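Local coordinates for protein Protease/Reverse transcriptase/ribonuclease H (Eastern chimpanzee simian foamy virus, PDB 7KSF) that combines an aspartic protease, which probably processes viral polyproteins, with a reverse transcriptase that copies RNA into DNA and a ribonuclease H that cleaves RNA in RNA-DNA hybrids, at residues Leu6-Ile10 with Thr59-Lys63; Val62-Val67 with Pro87-Gln91. The protein carries 1 engineered substitution. One frame throughout, in Å; residues are numbered along the deposited sequence.

How the contacts relate
Contacts 1 and 2 both lie in the protease part of the chain, their centres about 8 Å apart and about 44 and 45 Å from the centre of the whole chain. They share V62 and K63, where strand 52-62 turns back into strand 65-74. Contact 1 pairs the end of strand 52-62 with the N-terminal strand 6-9; contact 2 sets the hairpin turn against the loop 87-91. The two also touch directly: L6 CD1 packs on L89 CD2 at 3.6 Å, and F60 O probably accepts a hydrogen bond from V67 N at 2.5 Å. The calcium ion, bound at G596 and E642, belongs to the distant RNase H part.

Contact 1 (Leu6-Ile10 with Thr59-Lys63); sequences LPAEI and TFKVK
E9 and K61 form the hydrogen-bonded pair of this antiparallel junction, whose short strand segments run 145° apart in direction and approach to 4.8 Å. K61 N donates to E9 O at 2.7 Å and E9 N to K61 O at 3.1 Å. K63 N adds a third bond to P7 O at 3.1 Å and carries the pairing past the end of strand 52-62.

Apolar contacts run along the same two segments. A8 and V62, a non-hydrogen-bonded pair, send their side chains to one face of the sheet, with A8 CB 4.5 Å from V62 CG2. At the far end, I10 CB meets F60 CB at 4.0 Å; the F60 ring then leads away from I10, its CG lying between the backbone N and carbonyl carbon (chi1 54°), and the side chain reaches V67. At the other end, L6 CD2 lies 4.1 Å from CE of K63, whose chain is extended beyond CG.

Charge contributes less directly. On the face that carries E9 and K61, carboxylate oxygen OE2 of E9 and NZ of K61 stand 4.5 Å apart, too far for a salt bridge, although opposite charges there would probably attract weakly.

Strand 6-9 also bonds to strand 14-19 through L6 with A17 and A8 with L15. It is thus held between two antiparallel neighbours, an N-terminal strand built into the beta sheet of a retroviral-type aspartic protease fold.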
loop_
_atom_site.group_PDB
_atom_site.type_symbol
_atom_site.label_atom_id
_atom_site.label_comp_id
_atom_site.label_asym_id
_atom_site.label_seq_id
_atom_site.Cartn_x
_atom_site.Cartn_y
_atom_site.Cartn_z
ATOM N N LEU A 6 -9.107 -27.917 -20.217
ATOM C CA LEU A 6 -9.448 -28.340 -21.558
ATOM C C LEU A 6 -10.957 -28.275 -21.758
ATOM O O LEU A 6 -11.707 -28.854 -20.958
ATOM C CB LEU A 6 -8.947 -29.766 -21.806
ATOM C CG LEU A 6 -7.515 -29.984 -21.318
ATOM C CD1 LEU A 6 -7.244 -31.455 -21.065
ATOM C CD2 LEU A 6 -6.518 -29.414 -22.319
ATOM N N PRO A 7 -11.438 -27.592 -22.796
ATOM C CA PRO A 7 -12.889 -27.526 -23.013
ATOM C C PRO A 7 -13.453 -28.890 -23.374
ATOM O O PRO A 7 -12.867 -29.638 -24.160
ATOM C CB PRO A 7 -13.029 -26.534 -24.173
ATOM C CG PRO A 7 -11.723 -26.613 -24.892
ATOM C CD PRO A 7 -10.687 -26.864 -23.830
ATOM N N ALA A 8 -14.602 -29.214 -22.787
ATOM C CA ALA A 8 -15.202 -30.524 -22.992
ATOM C C ALA A 8 -16.705 -30.436 -22.792
ATOM O O ALA A 8 -17.188 -29.676 -21.949
ATOM C CB ALA A 8 -14.603 -31.563 -22.037
ATOM N N GLU A 9 -17.438 -31.229 -23.569
ATOM C CA GLU A 9 -18.884 -31.360 -23.433
ATOM C C GLU A 9 -19.227 -32.818 -23.146
ATOM O O GLU A 9 -18.750 -33.719 -23.843
ATOM C CB GLU A 9 -19.603 -30.884 -24.700
ATOM C CG GLU A 9 -21.079 -31.219 -24.740
ATOM C CD GLU A 9 -21.727 -30.818 -26.049
ATOM O OE1 GLU A 9 -21.254 -29.847 -26.676
ATOM O OE2 GLU A 9 -22.701 -31.485 -26.454
ATOM N N ILE A 10 -20.054 -33.052 -22.125
ATOM C CA ILE A 10 -20.431 -34.401 -21.708
ATOM C C ILE A 10 -21.862 -34.730 -22.133
ATOM O O ILE A 10 -22.088 -35.649 -22.925
ATOM C CB ILE A 10 -20.227 -34.602 -20.187
ATOM C CG1 ILE A 10 -20.935 -35.872 -19.712
ATOM C CG2 ILE A 10 -20.699 -33.388 -19.408
ATOM C CD1 ILE A 10 -20.677 -36.217 -18.250
ATOM N N THR A 59 -19.863 -41.700 -22.448
ATOM C CA THR A 59 -19.183 -41.086 -23.578
ATOM C C THR A 59 -19.314 -39.574 -23.491
ATOM O O THR A 59 -20.371 -39.052 -23.118
ATOM C CB THR A 59 -19.757 -41.587 -24.904
ATOM O OG1 THR A 59 -19.762 -43.020 -24.915
ATOM C CG2 THR A 59 -18.919 -41.086 -26.074
ATOM N N PHE A 60 -18.238 -38.874 -23.842
ATOM C CA PHE A 60 -18.202 -37.422 -23.768
ATOM C C PHE A 60 -17.180 -36.900 -24.768
ATOM O O PHE A 60 -16.275 -37.619 -25.194
ATOM C CB PHE A 60 -17.869 -36.942 -22.351
ATOM C CG PHE A 60 -16.612 -37.543 -21.792
ATOM C CD1 PHE A 60 -15.389 -36.919 -21.979
ATOM C CD2 PHE A 60 -16.653 -38.730 -21.080
ATOM C CE1 PHE A 60 -14.232 -37.468 -21.466
ATOM C CE2 PHE A 60 -15.498 -39.285 -20.565
ATOM C CZ PHE A 60 -14.286 -38.652 -20.758
ATOM N N LYS A 61 -17.335 -35.630 -25.132
ATOM C CA LYS A 61 -16.441 -34.979 -26.074
ATOM C C LYS A 61 -15.319 -34.262 -25.336
ATOM O O LYS A 61 -15.547 -33.622 -24.306
ATOM C CB LYS A 61 -17.202 -33.977 -26.945
ATOM C CG LYS A 61 -18.287 -34.587 -27.810
ATOM C CD LYS A 61 -18.992 -33.514 -28.626
ATOM C CE LYS A 61 -20.120 -34.104 -29.459
ATOM N NZ LYS A 61 -20.843 -33.059 -30.237
ATOM N N VAL A 62 -14.107 -34.379 -25.869
ATOM C CA VAL A 62 -12.950 -33.624 -25.397
ATOM C C VAL A 62 -12.409 -32.861 -26.596
ATOM O O VAL A 62 -11.905 -33.469 -27.551
ATOM C CB VAL A 62 -11.875 -34.528 -24.780
ATOM C CG1 VAL A 62 -10.604 -33.738 -24.516
ATOM C CG2 VAL A 62 -12.389 -35.153 -23.494
ATOM N N LYS A 63 -12.523 -31.530 -26.558
ATOM C CA LYS A 63 -12.149 -30.663 -27.677
ATOM C C LYS A 63 -12.910 -31.021 -28.951
ATOM O O LYS A 63 -12.434 -30.768 -30.062
ATOM C CB LYS A 63 -10.639 -30.700 -27.940
ATOM C CG LYS A 63 -9.787 -30.046 -26.869
ATOM C CD LYS A 63 -8.320 -30.045 -27.268
ATOM C CE LYS A 63 -7.488 -29.245 -26.280
ATOM N NZ LYS A 63 -6.056 -29.155 -26.676
#

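Contact 2 (Val62-Val67 with Pro87-Gln91); sequences VKGRKV and PWLTQ
W88 turns the edge of its indole to the hairpin formed by strands 52-62 and 65-74, meeting V62 and V67 with the rim of its six-membered ring. V62 O lies near the ring plane, 3.6 Å from CH2, and V67 CG2 approaches the same edge at CZ2 from 4.2 Å. V62 CG1 also reaches CH2, the two side chains crossing obliquely. This placement follows partly from the W88 first torsion: CG sits between the backbone N and carbonyl carbon (chi1 48°), which directs the indole toward the hairpin.

The two faces of the indole have different neighbours. L89 CB, from the next residue in the loop, lies over one face, displaced toward the rim. R65 comes to the opposite face, where its CZ stands 5.3 Å from the centroid of the five-membered ring and almost on the ring normal. That is a long cation-pi approach, at most a weak attraction, and both residues also touch crystal neighbours.

L89 crosses V62 at about a right angle and rests its CD2 on V62 CG1 at 4.0 Å. CG1 therefore meets both L89 and W88. The other branch of L89, CD1, comes within 4.0 Å of K63 NZ, again with the side chains nearly perpendicular, while L89 also packs on L6 of strand 6-9.

V62 to R65 form a type I' beta turn, closed by backbone bonds from V62 N to R65 O at 2.6 Å and from R65 N to V62 O at 3.1 Å. G64 takes one of the two positive-phi positions of the turn, as is common for glycine in type I' turns. The contact joins the loop after strand 79-81 to a beta hairpin of the protease sheet, closed by a two-residue type I' turn.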
loop_
_atom_site.group_PDB
_atom_site.type_symbol
_atom_site.label_atom_id
_atom_site.label_comp_id
_atom_site.label_asym_id
_atom_site.label_seq_id
_atom_site.Cartn_x
_atom_site.Cartn_y
_atom_site.Cartn_z
ATOM N N VAL A 62 -14.107 -34.379 -25.869
ATOM C CA VAL A 62 -12.950 -33.624 -25.397
ATOM C C VAL A 62 -12.409 -32.861 -26.596
ATOM O O VAL A 62 -11.905 -33.469 -27.551
ATOM C CB VAL A 62 -11.875 -34.528 -24.780
ATOM C CG1 VAL A 62 -10.604 -33.738 -24.516
ATOM C CG2 VAL A 62 -12.389 -35.153 -23.494
ATOM N N LYS A 63 -12.523 -31.530 -26.558
ATOM C CA LYS A 63 -12.149 -30.663 -27.677
ATOM C C LYS A 63 -12.910 -31.021 -28.951
ATOM O O LYS A 63 -12.434 -30.768 -30.062
ATOM C CB LYS A 63 -10.639 -30.700 -27.940
ATOM C CG LYS A 63 -9.787 -30.046 -26.869
ATOM C CD LYS A 63 -8.320 -30.045 -27.268
ATOM C CE LYS A 63 -7.488 -29.245 -26.280
ATOM N NZ LYS A 63 -6.056 -29.155 -26.676
ATOM N N GLY A 64 -14.093 -31.617 -28.810
ATOM C CA GLY A 64 -14.901 -32.006 -29.943
ATOM C C GLY A 64 -14.851 -33.479 -30.301
ATOM O O GLY A 64 -15.729 -33.945 -31.039
ATOM N N ARG A 65 -13.861 -34.221 -29.808
ATOM C CA ARG A 65 -13.736 -35.645 -30.093
ATOM C C ARG A 65 -14.303 -36.459 -28.937
ATOM O O ARG A 65 -13.978 -36.200 -27.774
ATOM C CB ARG A 65 -12.277 -36.034 -30.340
ATOM C CG ARG A 65 -11.736 -35.609 -31.692
ATOM C CD ARG A 65 -10.504 -36.414 -32.072
ATOM N NE ARG A 65 -10.787 -37.844 -32.129
ATOM C CZ ARG A 65 -9.911 -38.766 -32.522
ATOM N NH1 ARG A 65 -8.692 -38.406 -32.901
ATOM N NH2 ARG A 65 -10.255 -40.046 -32.541
ATOM N N LYS A 66 -15.142 -37.440 -29.263
ATOM C CA LYS A 66 -15.768 -38.264 -28.242
ATOM C C LYS A 66 -14.743 -39.162 -27.558
ATOM O O LYS A 66 -13.742 -39.572 -28.154
ATOM C CB LYS A 66 -16.879 -39.119 -28.853
ATOM C CG LYS A 66 -18.005 -38.322 -29.486
ATOM C CD LYS A 66 -19.092 -39.244 -30.015
ATOM C CE LYS A 66 -20.180 -38.460 -30.728
ATOM N NZ LYS A 66 -19.648 -37.732 -31.910
ATOM N N VAL A 67 -15.008 -39.466 -26.287
ATOM C CA VAL A 67 -14.145 -40.317 -25.472
ATOM C C VAL A 67 -15.022 -41.247 -24.649
ATOM O O VAL A 67 -15.986 -40.800 -24.016
ATOM C CB VAL A 67 -13.217 -39.496 -24.551
ATOM C CG1 VAL A 67 -12.530 -40.404 -23.547
ATOM C CG2 VAL A 67 -12.191 -38.730 -25.369
ATOM N N PRO A 87 -5.164 -41.147 -24.646
ATOM C CA PRO A 87 -3.758 -41.340 -25.006
ATOM C C PRO A 87 -3.278 -40.343 -26.046
ATOM O O PRO A 87 -2.094 -39.998 -26.077
ATOM C CB PRO A 87 -3.737 -42.774 -25.552
ATOM C CG PRO A 87 -5.091 -42.948 -26.138
ATOM C CD PRO A 87 -6.040 -42.152 -25.272
ATOM N N TRP A 88 -4.186 -39.872 -26.903
ATOM C CA TRP A 88 -3.794 -38.922 -27.939
ATOM C C TRP A 88 -3.451 -37.565 -27.339
ATOM O O TRP A 88 -2.369 -37.021 -27.586
ATOM C CB TRP A 88 -4.901 -38.788 -28.985
ATOM C CG TRP A 88 -6.259 -38.588 -28.398
ATOM C CD1 TRP A 88 -7.071 -39.548 -27.874
ATOM C CD2 TRP A 88 -6.974 -37.350 -28.281
ATOM N NE1 TRP A 88 -8.245 -38.989 -27.434
ATOM C CE2 TRP A 88 -8.212 -37.642 -27.673
ATOM C CE3 TRP A 88 -6.689 -36.027 -28.629
ATOM C CZ2 TRP A 88 -9.161 -36.660 -27.402
ATOM C CZ3 TRP A 88 -7.633 -35.052 -28.361
ATOM C CH2 TRP A 88 -8.854 -35.374 -27.754
ATOM N N LEU A 89 -4.357 -37.007 -26.545
ATOM C CA LEU A 89 -4.120 -35.703 -25.944
ATOM C C LEU A 89 -3.015 -35.787 -24.902
ATOM O O LEU A 89 -3.026 -36.667 -24.033
ATOM C CB LEU A 89 -5.402 -35.170 -25.316
ATOM C CG LEU A 89 -5.293 -33.898 -24.482
ATOM C CD1 LEU A 89 -4.785 -32.746 -25.331
ATOM C CD2 LEU A 89 -6.647 -33.575 -23.883
ATOM N N THR A 90 -2.059 -34.870 -24.991
ATOM C CA THR A 90 -0.936 -34.807 -24.073
ATOM C C THR A 90 -1.112 -33.640 -23.113
ATOM O O THR A 90 -1.876 -32.704 -23.364
ATOM C CB THR A 90 0.386 -34.672 -24.838
ATOM O OG1 THR A 90 1.460 -34.464 -23.910
ATOM C CG2 THR A 90 0.331 -33.498 -25.806
ATOM N N GLN A 91 -0.396 -33.712 -21.996
ATOM C CA GLN A 91 -0.434 -32.651 -21.001
ATOM C C GLN A 91 0.424 -31.478 -21.455
ATOM O O GLN A 91 1.567 -31.662 -21.894
ATOM C CB GLN A 91 0.046 -33.174 -19.650
ATOM C CG GLN A 91 0.276 -32.107 -18.593
ATOM C CD GLN A 91 1.716 -31.627 -18.550
ATOM O OE1 GLN A 91 1.982 -30.431 -18.423
ATOM N NE2 GLN A 91 2.653 -32.562 -18.650
#